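Local coordinates for aminopeptidase N family protein (Idiomarina loihiensis L2TR, PDB 4FGM), which binds a zinc ion and is probably a metallopeptidase of the M61 family that removes amino-terminal residues from peptides, at residues T7-H12 against A129-P134; L15-L20 against H84-A89; E124-A129 against W152-A157; W136-G141 against Y166-G171. One frame throughout, in Å; residues are numbered along the deposited sequence.

Contact 1: T7-H12 against A129-P134; sequences TPIDLH and APPEAP
A first torsion of -53° sets Glu132 CG anti to its carbonyl carbon, and from there the extended chain brings the carboxylate to Leu11 N. Its OE2 accepts Leu11 N at 3.1 Å in a nearly straight bond (170°), approached from the syn side but 34° out of the carboxylate plane. OE2 also lies 3.0 Å from Ile9 O, but both are acceptors and this pair is not a hydrogen bond. Water 2 donates to Glu132 OE1 and Asp10 OD1 and accepts His12 N, while Asp10 OD1 also takes Gly13 N. Apolar contacts lie nearer the turn: Leu11 CD2 sits 3.4 Å from Glu132 CB, at the root of that side chain, and Pro8 CB meets Pro130 CB at 3.6 Å. A glycine in place of Pro8 would probably leave Pro130 CB without its ring neighbour and let the backbone turn more freely. An inverse gamma turn centred on Pro8 in strand 2-10 thus packs on a type I beta turn, Pro130 to Ala133, in the M61 N-terminal domain.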
loop_
_atom_site.group_PDB
_atom_site.type_symbol
_atom_site.label_atom_id
_atom_site.label_comp_id
_atom_site.label_asym_id
_atom_site.label_seq_id
_atom_site.Cartn_x
_atom_site.Cartn_y
_atom_site.Cartn_z
ATOM N N THR A 7 4.460 -23.071 -15.794
ATOM C CA THR A 7 3.962 -22.855 -17.140
ATOM C C THR A 7 2.543 -22.309 -17.088
ATOM O O THR A 7 1.691 -22.856 -16.391
ATOM C CB THR A 7 3.954 -24.182 -17.959
ATOM O OG1 THR A 7 5.274 -24.740 -17.988
ATOM C CG2 THR A 7 3.487 -23.934 -19.384
ATOM N N PRO A 8 2.283 -21.195 -17.788
ATOM C CA PRO A 8 0.932 -20.620 -17.803
ATOM C C PRO A 8 0.226 -21.520 -18.816
ATOM O O PRO A 8 0.041 -21.140 -19.969
ATOM C CB PRO A 8 1.156 -19.213 -18.359
ATOM C CG PRO A 8 2.596 -18.932 -18.065
ATOM C CD PRO A 8 3.255 -20.251 -18.358
ATOM N N ILE A 9 -0.155 -22.714 -18.377
ATOM C CA ILE A 9 -0.750 -23.709 -19.259
ATOM C C ILE A 9 -2.156 -23.494 -19.805
ATOM O O ILE A 9 -2.448 -23.899 -20.929
ATOM C CB ILE A 9 -0.700 -25.118 -18.585
ATOM C CG1 ILE A 9 -0.818 -26.210 -19.648
ATOM C CG2 ILE A 9 -1.815 -25.258 -17.551
ATOM C CD1 ILE A 9 0.410 -26.323 -20.536
ATOM N N ASP A 10 -3.030 -22.873 -19.024
ATOM C CA ASP A 10 -4.403 -22.673 -19.461
ATOM C C ASP A 10 -4.852 -21.230 -19.272
ATOM O O ASP A 10 -5.296 -20.839 -18.189
ATOM C CB ASP A 10 -5.326 -23.614 -18.680
ATOM C CG ASP A 10 -6.716 -23.718 -19.297
ATOM O OD1 ASP A 10 -7.118 -22.775 -20.019
ATOM O OD2 ASP A 10 -7.405 -24.733 -19.049
ATOM N N LEU A 11 -4.749 -20.448 -20.338
ATOM C CA LEU A 11 -5.128 -19.042 -20.304
ATOM C C LEU A 11 -6.610 -18.778 -20.035
ATOM O O LEU A 11 -6.950 -17.915 -19.224
ATOM C CB LEU A 11 -4.691 -18.377 -21.608
ATOM C CG LEU A 11 -3.306 -17.718 -21.612
ATOM C CD1 LEU A 11 -2.361 -18.402 -20.653
ATOM C CD2 LEU A 11 -2.759 -17.732 -23.020
ATOM N N HIS A 12 -7.491 -19.515 -20.702
ATOM C CA HIS A 12 -8.923 -19.316 -20.500
ATOM C C HIS A 12 -9.395 -19.861 -19.154
ATOM O O HIS A 12 -10.373 -19.361 -18.584
ATOM C CB HIS A 12 -9.720 -19.958 -21.637
ATOM C CG HIS A 12 -9.517 -19.291 -22.962
ATOM N ND1 HIS A 12 -10.182 -19.684 -24.104
ATOM C CD2 HIS A 12 -8.719 -18.260 -23.328
ATOM C CE1 HIS A 12 -9.801 -18.924 -25.115
ATOM N NE2 HIS A 12 -8.913 -18.052 -24.671
ATOM N N ALA A 129 7.212 -20.697 -21.630
ATOM C CA ALA A 129 6.257 -19.877 -22.370
ATOM C C ALA A 129 4.905 -20.565 -22.435
ATOM O O ALA A 129 4.814 -21.790 -22.491
ATOM C CB ALA A 129 6.760 -19.617 -23.788
ATOM N N PRO A 130 3.825 -19.783 -22.394
ATOM C CA PRO A 130 2.521 -20.436 -22.470
ATOM C C PRO A 130 2.276 -20.806 -23.936
ATOM O O PRO A 130 2.388 -19.962 -24.826
ATOM C CB PRO A 130 1.569 -19.360 -21.956
ATOM C CG PRO A 130 2.242 -18.095 -22.355
ATOM C CD PRO A 130 3.692 -18.355 -22.051
ATOM N N PRO A 131 1.954 -22.077 -24.208
ATOM C CA PRO A 131 1.707 -22.510 -25.586
ATOM C C PRO A 131 0.739 -21.599 -26.330
ATOM O O PRO A 131 0.866 -21.389 -27.538
ATOM C CB PRO A 131 1.147 -23.920 -25.406
ATOM C CG PRO A 131 1.853 -24.395 -24.186
ATOM C CD PRO A 131 1.762 -23.193 -23.267
ATOM N N GLU A 132 -0.224 -21.048 -25.601
ATOM C CA GLU A 132 -1.235 -20.186 -26.201
ATOM C C GLU A 132 -0.789 -18.747 -26.396
ATOM O O GLU A 132 -1.514 -17.962 -27.010
ATOM C CB GLU A 132 -2.501 -20.198 -25.347
ATOM C CG GLU A 132 -3.031 -21.593 -25.048
ATOM C CD GLU A 132 -4.061 -21.599 -23.924
ATOM O OE1 GLU A 132 -5.230 -21.233 -24.168
ATOM O OE2 GLU A 132 -3.694 -21.961 -22.787
ATOM N N ALA A 133 0.394 -18.402 -25.881
ATOM C CA ALA A 133 0.909 -17.035 -25.991
ATOM C C ALA A 133 2.426 -17.004 -25.947
ATOM O O ALA A 133 3.021 -16.348 -25.089
ATOM C CB ALA A 133 0.342 -16.169 -24.860
ATOM N N PRO A 134 3.078 -17.691 -26.892
ATOM C CA PRO A 134 4.543 -17.719 -26.915
ATOM C C PRO A 134 5.251 -16.384 -27.153
ATOM O O PRO A 134 6.395 -16.221 -26.740
ATOM C CB PRO A 134 4.848 -18.765 -27.992
ATOM C CG PRO A 134 3.693 -18.630 -28.925
ATOM C CD PRO A 134 2.511 -18.477 -28.005
HETATM O O HOH W 1 -1.177 -21.239 -22.562
HETATM O O HOH W 2 -7.162 -21.656 -22.549
#

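Contact 2: L15-L20 against H84-A89; sequences LFNVSL and HYQVYA
Val18 lies over one face of the Tyr85 ring, its CB 3.9 Å from the ring centroid and shifted toward the rim, a CH-pi contact. The Tyr85 OH is held by Leu111 O and Leu113 N. On the same side of the sheet, Val18 CG2 touches Val87 CG2 at 3.8 Å, and Phe16 presents a ring edge, CE1, at 3.5 Å to CB of Ala89, a residue just past the end of the paired strand. Phe16, Val18, Tyr85 and Val87 share one face of an antiparallel ladder within the M61 N-terminal domain, in which strand 15-22 is flanked by strands 2-10 and 81-91. Phe16 with Val87 and Val18 with Tyr85 are the hydrogen-bonded pairs, the shortest bond being Val18 N to Tyr85 O at 2.7 Å. The other face is more polar. Asn17 and Gln86 run side by side, pointing the same way with amide planes 49° apart; Gln86 NE2 donates to Asn17 OD1 at 2.9 Å, in the plane of that carbonyl. Ser19 OG meets His84 ND1 at 2.9 Å at the imidazole edge, a hydrogen bond in which either may be the donor, while His84 NE2 is bonded to Glu56 OE2.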
loop_
_atom_site.group_PDB
_atom_site.type_symbol
_atom_site.label_atom_id
_atom_site.label_comp_id
_atom_site.label_asym_id
_atom_site.label_seq_id
_atom_site.Cartn_x
_atom_site.Cartn_y
_atom_site.Cartn_z
ATOM N N LEU A 15 -5.161 -21.073 -15.238
ATOM C CA LEU A 15 -4.411 -22.077 -14.506
ATOM C C LEU A 15 -2.942 -22.159 -14.872
ATOM O O LEU A 15 -2.583 -22.212 -16.047
ATOM C CB LEU A 15 -5.045 -23.454 -14.724
ATOM C CG LEU A 15 -6.453 -23.691 -14.162
ATOM C CD1 LEU A 15 -7.071 -24.909 -14.823
ATOM C CD2 LEU A 15 -6.373 -23.872 -12.655
ATOM N N PHE A 16 -2.087 -22.159 -13.856
ATOM C CA PHE A 16 -0.659 -22.305 -14.075
ATOM C C PHE A 16 -0.364 -23.765 -13.725
ATOM O O PHE A 16 -0.989 -24.319 -12.816
ATOM C CB PHE A 16 0.161 -21.439 -13.111
ATOM C CG PHE A 16 0.194 -19.972 -13.438
ATOM C CD1 PHE A 16 -0.726 -19.095 -12.872
ATOM C CD2 PHE A 16 1.198 -19.454 -14.255
ATOM C CE1 PHE A 16 -0.639 -17.707 -13.105
ATOM C CE2 PHE A 16 1.297 -18.083 -14.493
ATOM C CZ PHE A 16 0.369 -17.203 -13.914
ATOM N N ASN A 17 0.552 -24.402 -14.450
ATOM C CA ASN A 17 0.947 -25.765 -14.104
ATOM C C ASN A 17 2.232 -25.550 -13.339
ATOM O O ASN A 17 3.069 -24.743 -13.746
ATOM C CB ASN A 17 1.256 -26.622 -15.333
ATOM C CG ASN A 17 0.071 -27.449 -15.778
ATOM O OD1 ASN A 17 -1.017 -27.373 -15.193
ATOM N ND2 ASN A 17 0.274 -28.249 -16.820
ATOM N N VAL A 18 2.390 -26.253 -12.227
ATOM C CA VAL A 18 3.597 -26.107 -11.430
ATOM C C VAL A 18 4.189 -27.460 -11.061
ATOM O O VAL A 18 3.467 -28.395 -10.694
ATOM C CB VAL A 18 3.324 -25.317 -10.128
ATOM C CG1 VAL A 18 4.621 -25.111 -9.370
ATOM C CG2 VAL A 18 2.685 -23.972 -10.452
ATOM N N SER A 19 5.509 -27.548 -11.184
ATOM C CA SER A 19 6.255 -28.749 -10.843
ATOM C C SER A 19 7.340 -28.348 -9.867
ATOM O O SER A 19 7.939 -27.271 -9.968
ATOM C CB SER A 19 6.898 -29.387 -12.077
ATOM O OG SER A 19 5.952 -30.134 -12.817
ATOM N N LEU A 20 7.590 -29.233 -8.922
ATOM C CA LEU A 20 8.580 -29.002 -7.894
ATOM C C LEU A 20 9.429 -30.266 -7.818
ATOM O O LEU A 20 8.899 -31.367 -7.646
ATOM C CB LEU A 20 7.849 -28.739 -6.575
ATOM C CG LEU A 20 8.615 -28.790 -5.267
ATOM C CD1 LEU A 20 9.654 -27.703 -5.230
ATOM C CD2 LEU A 20 7.636 -28.625 -4.133
ATOM N N HIS A 84 3.614 -32.366 -8.653
ATOM C CA HIS A 84 2.900 -31.641 -9.699
ATOM C C HIS A 84 1.577 -31.092 -9.181
ATOM O O HIS A 84 0.879 -31.756 -8.421
ATOM C CB HIS A 84 2.569 -32.564 -10.874
ATOM C CG HIS A 84 3.755 -33.227 -11.498
ATOM N ND1 HIS A 84 4.561 -32.602 -12.426
ATOM C CD2 HIS A 84 4.242 -34.484 -11.365
ATOM C CE1 HIS A 84 5.490 -33.446 -12.839
ATOM N NE2 HIS A 84 5.318 -34.596 -12.211
ATOM N N TYR A 85 1.234 -29.878 -9.596
ATOM C CA TYR A 85 -0.049 -29.284 -9.235
ATOM C C TYR A 85 -0.353 -28.105 -10.137
ATOM O O TYR A 85 0.516 -27.624 -10.869
ATOM C CB TYR A 85 -0.106 -28.842 -7.758
ATOM C CG TYR A 85 0.999 -27.920 -7.300
ATOM C CD1 TYR A 85 2.202 -28.430 -6.814
ATOM C CD2 TYR A 85 0.844 -26.530 -7.345
ATOM C CE1 TYR A 85 3.226 -27.585 -6.380
ATOM C CE2 TYR A 85 1.870 -25.667 -6.915
ATOM C CZ TYR A 85 3.053 -26.209 -6.436
ATOM O OH TYR A 85 4.080 -25.391 -6.017
ATOM N N GLN A 86 -1.608 -27.670 -10.104
ATOM C CA GLN A 86 -2.050 -26.521 -10.881
ATOM C C GLN A 86 -2.413 -25.433 -9.886
ATOM O O GLN A 86 -2.692 -25.714 -8.715
ATOM C CB GLN A 86 -3.291 -26.854 -11.700
ATOM C CG GLN A 86 -3.080 -27.886 -12.771
ATOM C CD GLN A 86 -4.222 -27.898 -13.754
ATOM O OE1 GLN A 86 -5.367 -28.130 -13.384
ATOM N NE2 GLN A 86 -3.916 -27.637 -15.018
ATOM N N VAL A 87 -2.413 -24.194 -10.351
ATOM C CA VAL A 87 -2.769 -23.084 -9.491
ATOM C C VAL A 87 -3.797 -22.200 -10.199
ATOM O O VAL A 87 -3.585 -21.791 -11.349
ATOM C CB VAL A 87 -1.527 -22.250 -9.132
ATOM C CG1 VAL A 87 -1.916 -21.114 -8.209
ATOM C CG2 VAL A 87 -0.490 -23.136 -8.470
ATOM N N TYR A 88 -4.910 -21.927 -9.514
ATOM C CA TYR A 88 -5.970 -21.083 -10.070
ATOM C C TYR A 88 -5.594 -19.629 -9.810
ATOM O O TYR A 88 -5.452 -19.225 -8.661
ATOM C CB TYR A 88 -7.313 -21.388 -9.407
ATOM C CG TYR A 88 -8.454 -20.575 -9.973
ATOM C CD1 TYR A 88 -8.922 -20.796 -11.270
ATOM C CD2 TYR A 88 -9.074 -19.583 -9.209
ATOM C CE1 TYR A 88 -9.982 -20.054 -11.790
ATOM C CE2 TYR A 88 -10.135 -18.836 -9.720
ATOM C CZ TYR A 88 -10.586 -19.080 -11.011
ATOM O OH TYR A 88 -11.659 -18.374 -11.503
ATOM N N ALA A 89 -5.446 -18.847 -10.872
ATOM C CA ALA A 89 -5.042 -17.454 -10.744
ATOM C C ALA A 89 -6.037 -16.472 -11.350
ATOM O O ALA A 89 -5.908 -16.089 -12.514
ATOM C CB ALA A 89 -3.672 -17.259 -11.390
#

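Contact 3: E124-A129 against W152-A157; sequences ELHLHA and WGCFRA
Gly153, which pairs with Leu127 across the contact, has an unusual backbone, with phi 160° and psi -163°; a side chain there would collide with the carbonyl oxygen of Trp152, so glycine fits. The preceding Trp152 turns one face of its indole to Ala129, whose CA stands 3.4 Å above the ring plane and over its centre; the alanine methyl also faces the indole, in a model somewhat too tight there. The first torsion sets Trp152 CG anti to its carbonyl carbon (chi1 -46°), and the indole NE1 is bonded to Pro134 O. At the ring edge, Leu127 CD1 meets Trp152 CZ3 at 3.6 Å. From Gly153 on, the segments form an antiparallel ladder: Phe155 N to Leu125 O at 2.7 Å, Leu125 N to Phe155 O at 2.8 Å, and Leu127 N to Gly153 O at 3.0 Å. The return bond from Gly153 N to Leu127 O is weak. Phe155 also turns a ring edge to Leu125 O. On the opposite face, Glu124 OE2 and Arg156 NE are 5.3 Å apart and joined through water 3, while Arg156 NH1 makes a salt bridge with Asp158. Strand 2-10 pairs in parallel with the far side of strand 123-127. Leu125 packs on Leu163 of helix 160-163, and Leu127 and Trp152 both reach Val138 of strand 137-140.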
loop_
_atom_site.group_PDB
_atom_site.type_symbol
_atom_site.label_atom_id
_atom_site.label_comp_id
_atom_site.label_asym_id
_atom_site.label_seq_id
_atom_site.Cartn_x
_atom_site.Cartn_y
_atom_site.Cartn_z
ATOM N N GLU A 124 15.607 -22.587 -7.836
ATOM C CA GLU A 124 15.696 -22.296 -9.253
ATOM C C GLU A 124 14.281 -22.287 -9.793
ATOM O O GLU A 124 13.439 -23.082 -9.371
ATOM C CB GLU A 124 16.543 -23.349 -9.963
ATOM C CG GLU A 124 17.985 -22.925 -10.133
ATOM C CD GLU A 124 18.873 -24.019 -10.703
ATOM O OE1 GLU A 124 18.396 -24.803 -11.553
ATOM O OE2 GLU A 124 20.056 -24.077 -10.305
ATOM N N LEU A 125 14.011 -21.373 -10.712
ATOM C CA LEU A 125 12.682 -21.268 -11.288
ATOM C C LEU A 125 12.787 -21.234 -12.803
ATOM O O LEU A 125 13.456 -20.378 -13.372
ATOM C CB LEU A 125 11.977 -20.005 -10.759
ATOM C CG LEU A 125 10.492 -19.792 -11.080
ATOM C CD1 LEU A 125 9.890 -18.793 -10.108
ATOM C CD2 LEU A 125 10.338 -19.297 -12.498
ATOM N N HIS A 126 12.127 -22.182 -13.450
ATOM C CA HIS A 126 12.140 -22.268 -14.900
ATOM C C HIS A 126 10.760 -21.852 -15.407
ATOM O O HIS A 126 9.792 -22.593 -15.240
ATOM C CB HIS A 126 12.448 -23.707 -15.321
ATOM C CG HIS A 126 13.561 -24.339 -14.538
ATOM N ND1 HIS A 126 14.894 -24.133 -14.829
ATOM C CD2 HIS A 126 13.537 -25.142 -13.445
ATOM C CE1 HIS A 126 15.640 -24.781 -13.953
ATOM N NE2 HIS A 126 14.841 -25.401 -13.101
ATOM N N LEU A 127 10.673 -20.666 -16.007
ATOM C CA LEU A 127 9.408 -20.162 -16.538
ATOM C C LEU A 127 9.279 -20.523 -18.014
ATOM O O LEU A 127 10.010 -19.995 -18.855
ATOM C CB LEU A 127 9.327 -18.637 -16.398
ATOM C CG LEU A 127 8.007 -17.978 -15.977
ATOM C CD1 LEU A 127 7.883 -16.659 -16.705
ATOM C CD2 LEU A 127 6.823 -18.848 -16.293
ATOM N N HIS A 128 8.336 -21.410 -18.320
ATOM C CA HIS A 128 8.096 -21.856 -19.689
ATOM C C HIS A 128 7.028 -20.985 -20.344
ATOM O O HIS A 128 6.057 -20.575 -19.695
ATOM C CB HIS A 128 7.648 -23.324 -19.683
ATOM C CG HIS A 128 8.633 -24.245 -19.031
ATOM N ND1 HIS A 128 9.711 -24.783 -19.703
ATOM C CD2 HIS A 128 8.747 -24.664 -17.748
ATOM C CE1 HIS A 128 10.445 -25.488 -18.864
ATOM N NE2 HIS A 128 9.884 -25.433 -17.669
ATOM N N ALA A 129 7.212 -20.697 -21.630
ATOM C CA ALA A 129 6.257 -19.877 -22.370
ATOM C C ALA A 129 4.905 -20.565 -22.435
ATOM O O ALA A 129 4.814 -21.790 -22.491
ATOM C CB ALA A 129 6.760 -19.617 -23.788
ATOM N N TRP A 152 11.437 -15.877 -21.922
ATOM C CA TRP A 152 11.431 -17.094 -21.121
ATOM C C TRP A 152 12.831 -17.524 -20.678
ATOM O O TRP A 152 13.829 -17.102 -21.261
ATOM C CB TRP A 152 10.730 -18.192 -21.923
ATOM C CG TRP A 152 9.470 -17.650 -22.519
ATOM C CD1 TRP A 152 9.257 -17.317 -23.828
ATOM C CD2 TRP A 152 8.315 -17.199 -21.797
ATOM N NE1 TRP A 152 8.046 -16.675 -23.961
ATOM C CE2 TRP A 152 7.450 -16.588 -22.732
ATOM C CE3 TRP A 152 7.931 -17.249 -20.451
ATOM C CZ2 TRP A 152 6.221 -16.023 -22.359
ATOM C CZ3 TRP A 152 6.710 -16.690 -20.080
ATOM C CH2 TRP A 152 5.870 -16.084 -21.034
ATOM N N GLY A 153 12.903 -18.341 -19.630
ATOM C CA GLY A 153 14.199 -18.789 -19.151
ATOM C C GLY A 153 14.256 -19.307 -17.723
ATOM O O GLY A 153 13.238 -19.626 -17.115
ATOM N N CYS A 154 15.470 -19.382 -17.189
ATOM C CA CYS A 154 15.708 -19.883 -15.844
ATOM C C CYS A 154 16.200 -18.792 -14.908
ATOM O O CYS A 154 17.016 -17.952 -15.286
ATOM C CB CYS A 154 16.729 -21.018 -15.893
ATOM S SG CYS A 154 16.150 -22.478 -16.785
ATOM N N PHE A 155 15.697 -18.817 -13.679
ATOM C CA PHE A 155 16.064 -17.823 -12.691
ATOM C C PHE A 155 16.504 -18.512 -11.408
ATOM O O PHE A 155 16.114 -19.651 -11.142
ATOM C CB PHE A 155 14.868 -16.897 -12.408
ATOM C CG PHE A 155 14.301 -16.241 -13.645
ATOM C CD1 PHE A 155 13.420 -16.930 -14.473
ATOM C CD2 PHE A 155 14.668 -14.944 -13.988
ATOM C CE1 PHE A 155 12.922 -16.340 -15.633
ATOM C CE2 PHE A 155 14.181 -14.343 -15.141
ATOM C CZ PHE A 155 13.296 -15.041 -15.967
ATOM N N ARG A 156 17.318 -17.818 -10.616
ATOM C CA ARG A 156 17.814 -18.372 -9.361
ATOM C C ARG A 156 17.684 -17.403 -8.184
ATOM O O ARG A 156 17.993 -16.216 -8.304
ATOM C CB ARG A 156 19.286 -18.777 -9.512
ATOM C CG ARG A 156 19.907 -19.373 -8.259
ATOM C CD ARG A 156 21.369 -19.745 -8.483
ATOM N NE ARG A 156 22.011 -20.232 -7.260
ATOM C CZ ARG A 156 22.234 -19.488 -6.178
ATOM N NH1 ARG A 156 21.871 -18.212 -6.150
ATOM N NH2 ARG A 156 22.814 -20.024 -5.115
ATOM N N ALA A 157 17.220 -17.923 -7.053
ATOM C CA ALA A 157 17.084 -17.133 -5.836
ATOM C C ALA A 157 17.949 -17.817 -4.774
ATOM O O ALA A 157 18.061 -19.040 -4.757
ATOM C CB ALA A 157 15.628 -17.092 -5.387
HETATM O O HOH W 3 21.505 -23.037 -7.959
#

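Contact 4: W136-G141 against Y166-G171; sequences WKVATG and YPFLIG
Lys137 and Gly171 are joined by two backbone bonds, the nearly straight Lys137 N to Gly171 O at 2.8 Å (173°) and Gly171 N to Lys137 O at 3.1 Å; Ala139 and Leu169 form a second such antiparallel pair. Past them, Thr140 OG1 donates to Pro167 O at 3.0 Å from above the carbonyl plane, 36° out of it, and water 4 bridges the same Pro167 O to Gly141 N. With OG1 anti to the backbone N (chi1 178°), Thr140 lies over the Phe168 ring: OG1 is 3.6 Å above the plane over the centre, and CG2 is 3.5 Å from Phe168 CE2. At the other end, the five-membered ring of Trp136 covers Gly171, with CA 3.5 Å from its centroid, and Trp136 CE3 touches Ile170 CD1 at 3.9 Å. An alanine at Trp136 would probably open a gap over Gly171 CA and leave Ile170 CD1 without its aromatic neighbour. Val138 CG2 and Ile170 CG2 lie alongside each other. Strand 168-171 runs between strands 137-140 and 103-106. Phe168 meets Phe106, and from the other face of the pair Ala139 and Leu169 pack on strands 183-190 and 222-230.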
loop_
_atom_site.group_PDB
_atom_site.type_symbol
_atom_site.label_atom_id
_atom_site.label_comp_id
_atom_site.label_asym_id
_atom_site.label_seq_id
_atom_site.Cartn_x
_atom_site.Cartn_y
_atom_site.Cartn_z
ATOM N N TRP A 136 4.608 -13.568 -25.754
ATOM C CA TRP A 136 4.590 -12.749 -24.544
ATOM C C TRP A 136 5.980 -12.450 -24.000
ATOM O O TRP A 136 6.914 -13.231 -24.186
ATOM C CB TRP A 136 3.784 -13.442 -23.451
ATOM C CG TRP A 136 2.314 -13.173 -23.503
ATOM C CD1 TRP A 136 1.637 -12.477 -24.462
ATOM C CD2 TRP A 136 1.333 -13.608 -22.553
ATOM N NE1 TRP A 136 0.298 -12.449 -24.169
ATOM C CE2 TRP A 136 0.081 -13.131 -23.000
ATOM C CE3 TRP A 136 1.391 -14.345 -21.361
ATOM C CZ2 TRP A 136 -1.108 -13.377 -22.307
ATOM C CZ3 TRP A 136 0.205 -14.589 -20.665
ATOM C CH2 TRP A 136 -1.027 -14.099 -21.142
ATOM N N LYS A 137 6.111 -11.312 -23.322
ATOM C CA LYS A 137 7.380 -10.924 -22.719
ATOM C C LYS A 137 7.347 -11.208 -21.228
ATOM O O LYS A 137 6.279 -11.430 -20.647
ATOM C CB LYS A 137 7.671 -9.446 -22.950
ATOM C CG LYS A 137 7.903 -9.076 -24.403
ATOM C CD LYS A 137 8.390 -7.642 -24.511
ATOM C CE LYS A 137 8.044 -7.045 -25.866
ATOM N NZ LYS A 137 8.486 -7.924 -26.987
ATOM N N VAL A 138 8.525 -11.188 -20.616
ATOM C CA VAL A 138 8.675 -11.467 -19.197
ATOM C C VAL A 138 9.429 -10.340 -18.511
ATOM O O VAL A 138 10.371 -9.778 -19.075
ATOM C CB VAL A 138 9.462 -12.790 -18.984
ATOM C CG1 VAL A 138 9.744 -13.014 -17.509
ATOM C CG2 VAL A 138 8.683 -13.944 -19.558
ATOM N N ALA A 139 9.014 -10.016 -17.291
ATOM C CA ALA A 139 9.661 -8.969 -16.513
ATOM C C ALA A 139 9.655 -9.395 -15.050
ATOM O O ALA A 139 8.644 -9.878 -14.530
ATOM C CB ALA A 139 8.921 -7.638 -16.688
ATOM N N THR A 140 10.795 -9.225 -14.395
ATOM C CA THR A 140 10.948 -9.594 -12.996
ATOM C C THR A 140 12.324 -9.166 -12.513
ATOM O O THR A 140 13.222 -8.901 -13.312
ATOM C CB THR A 140 10.838 -11.114 -12.796
ATOM O OG1 THR A 140 11.047 -11.426 -11.413
ATOM C CG2 THR A 140 11.901 -11.847 -13.634
ATOM N N GLY A 141 12.491 -9.105 -11.201
ATOM C CA GLY A 141 13.777 -8.728 -10.657
ATOM C C GLY A 141 14.565 -9.953 -10.231
ATOM O O GLY A 141 15.705 -9.840 -9.780
ATOM N N TYR A 166 10.117 -12.015 -5.475
ATOM C CA TYR A 166 10.315 -11.580 -6.852
ATOM C C TYR A 166 9.036 -11.848 -7.630
ATOM O O TYR A 166 8.805 -12.967 -8.074
ATOM C CB TYR A 166 11.470 -12.341 -7.538
ATOM C CG TYR A 166 12.838 -12.127 -6.943
ATOM C CD1 TYR A 166 13.509 -13.169 -6.310
ATOM C CD2 TYR A 166 13.471 -10.885 -7.026
ATOM C CE1 TYR A 166 14.780 -12.986 -5.770
ATOM C CE2 TYR A 166 14.741 -10.684 -6.495
ATOM C CZ TYR A 166 15.394 -11.740 -5.866
ATOM O OH TYR A 166 16.658 -11.555 -5.338
ATOM N N PRO A 167 8.165 -10.840 -7.772
ATOM C CA PRO A 167 6.937 -11.106 -8.534
ATOM C C PRO A 167 7.261 -11.163 -10.022
ATOM O O PRO A 167 8.308 -10.683 -10.443
ATOM C CB PRO A 167 6.035 -9.924 -8.171
ATOM C CG PRO A 167 7.028 -8.813 -7.858
ATOM C CD PRO A 167 8.076 -9.555 -7.050
ATOM N N PHE A 168 6.370 -11.762 -10.805
ATOM C CA PHE A 168 6.554 -11.882 -12.253
ATOM C C PHE A 168 5.359 -11.282 -12.996
ATOM O O PHE A 168 4.208 -11.426 -12.572
ATOM C CB PHE A 168 6.683 -13.358 -12.683
ATOM C CG PHE A 168 8.059 -13.945 -12.511
ATOM C CD1 PHE A 168 8.568 -14.216 -11.243
ATOM C CD2 PHE A 168 8.841 -14.247 -13.626
ATOM C CE1 PHE A 168 9.832 -14.797 -11.083
ATOM C CE2 PHE A 168 10.106 -14.826 -13.480
ATOM C CZ PHE A 168 10.605 -15.097 -12.207
ATOM N N LEU A 169 5.643 -10.618 -14.111
ATOM C CA LEU A 169 4.614 -10.016 -14.951
ATOM C C LEU A 169 4.896 -10.448 -16.391
ATOM O O LEU A 169 6.006 -10.272 -16.899
ATOM C CB LEU A 169 4.658 -8.485 -14.840
ATOM C CG LEU A 169 3.671 -7.698 -15.711
ATOM C CD1 LEU A 169 2.252 -8.188 -15.441
ATOM C CD2 LEU A 169 3.782 -6.202 -15.413
ATOM N N ILE A 170 3.897 -11.031 -17.042
ATOM C CA ILE A 170 4.064 -11.477 -18.413
ATOM C C ILE A 170 2.940 -10.967 -19.310
ATOM O O ILE A 170 1.837 -10.714 -18.845
ATOM C CB ILE A 170 4.127 -13.027 -18.487
ATOM C CG1 ILE A 170 2.874 -13.645 -17.869
ATOM C CG2 ILE A 170 5.350 -13.528 -17.742
ATOM C CD1 ILE A 170 2.863 -15.170 -17.896
ATOM N N GLY A 171 3.225 -10.811 -20.599
ATOM C CA GLY A 171 2.209 -10.338 -21.519
ATOM C C GLY A 171 2.803 -9.476 -22.611
ATOM O O GLY A 171 3.998 -9.552 -22.887
HETATM O O HOH W 4 10.336 -9.255 -9.370
#

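All four contacts lie within the M61 N-terminal domain, away from the zinc site; contact 4 is a buried contact, whereas contacts 1, 2 and 3 are only partly buried. Its side chains are mainly apolar, whereas contacts 2 and 3 have one apolar face and another with polar or charged groups, and contact 1, where turns meet, combines proline and leucine packing with a carboxylate and waters. Strand 2-10, which supplies contact 1, pairs with 15-22 of contact 2 on one side and 123-127 of contact 3 on the other. Contacts 1 and 3 share Ala129. Contacts 3 and 4, with centres about 11 Å apart, touch through Phe155 CE1 and Phe168 CE2 at 3.9 Å, while contacts 2 and 4 do not touch.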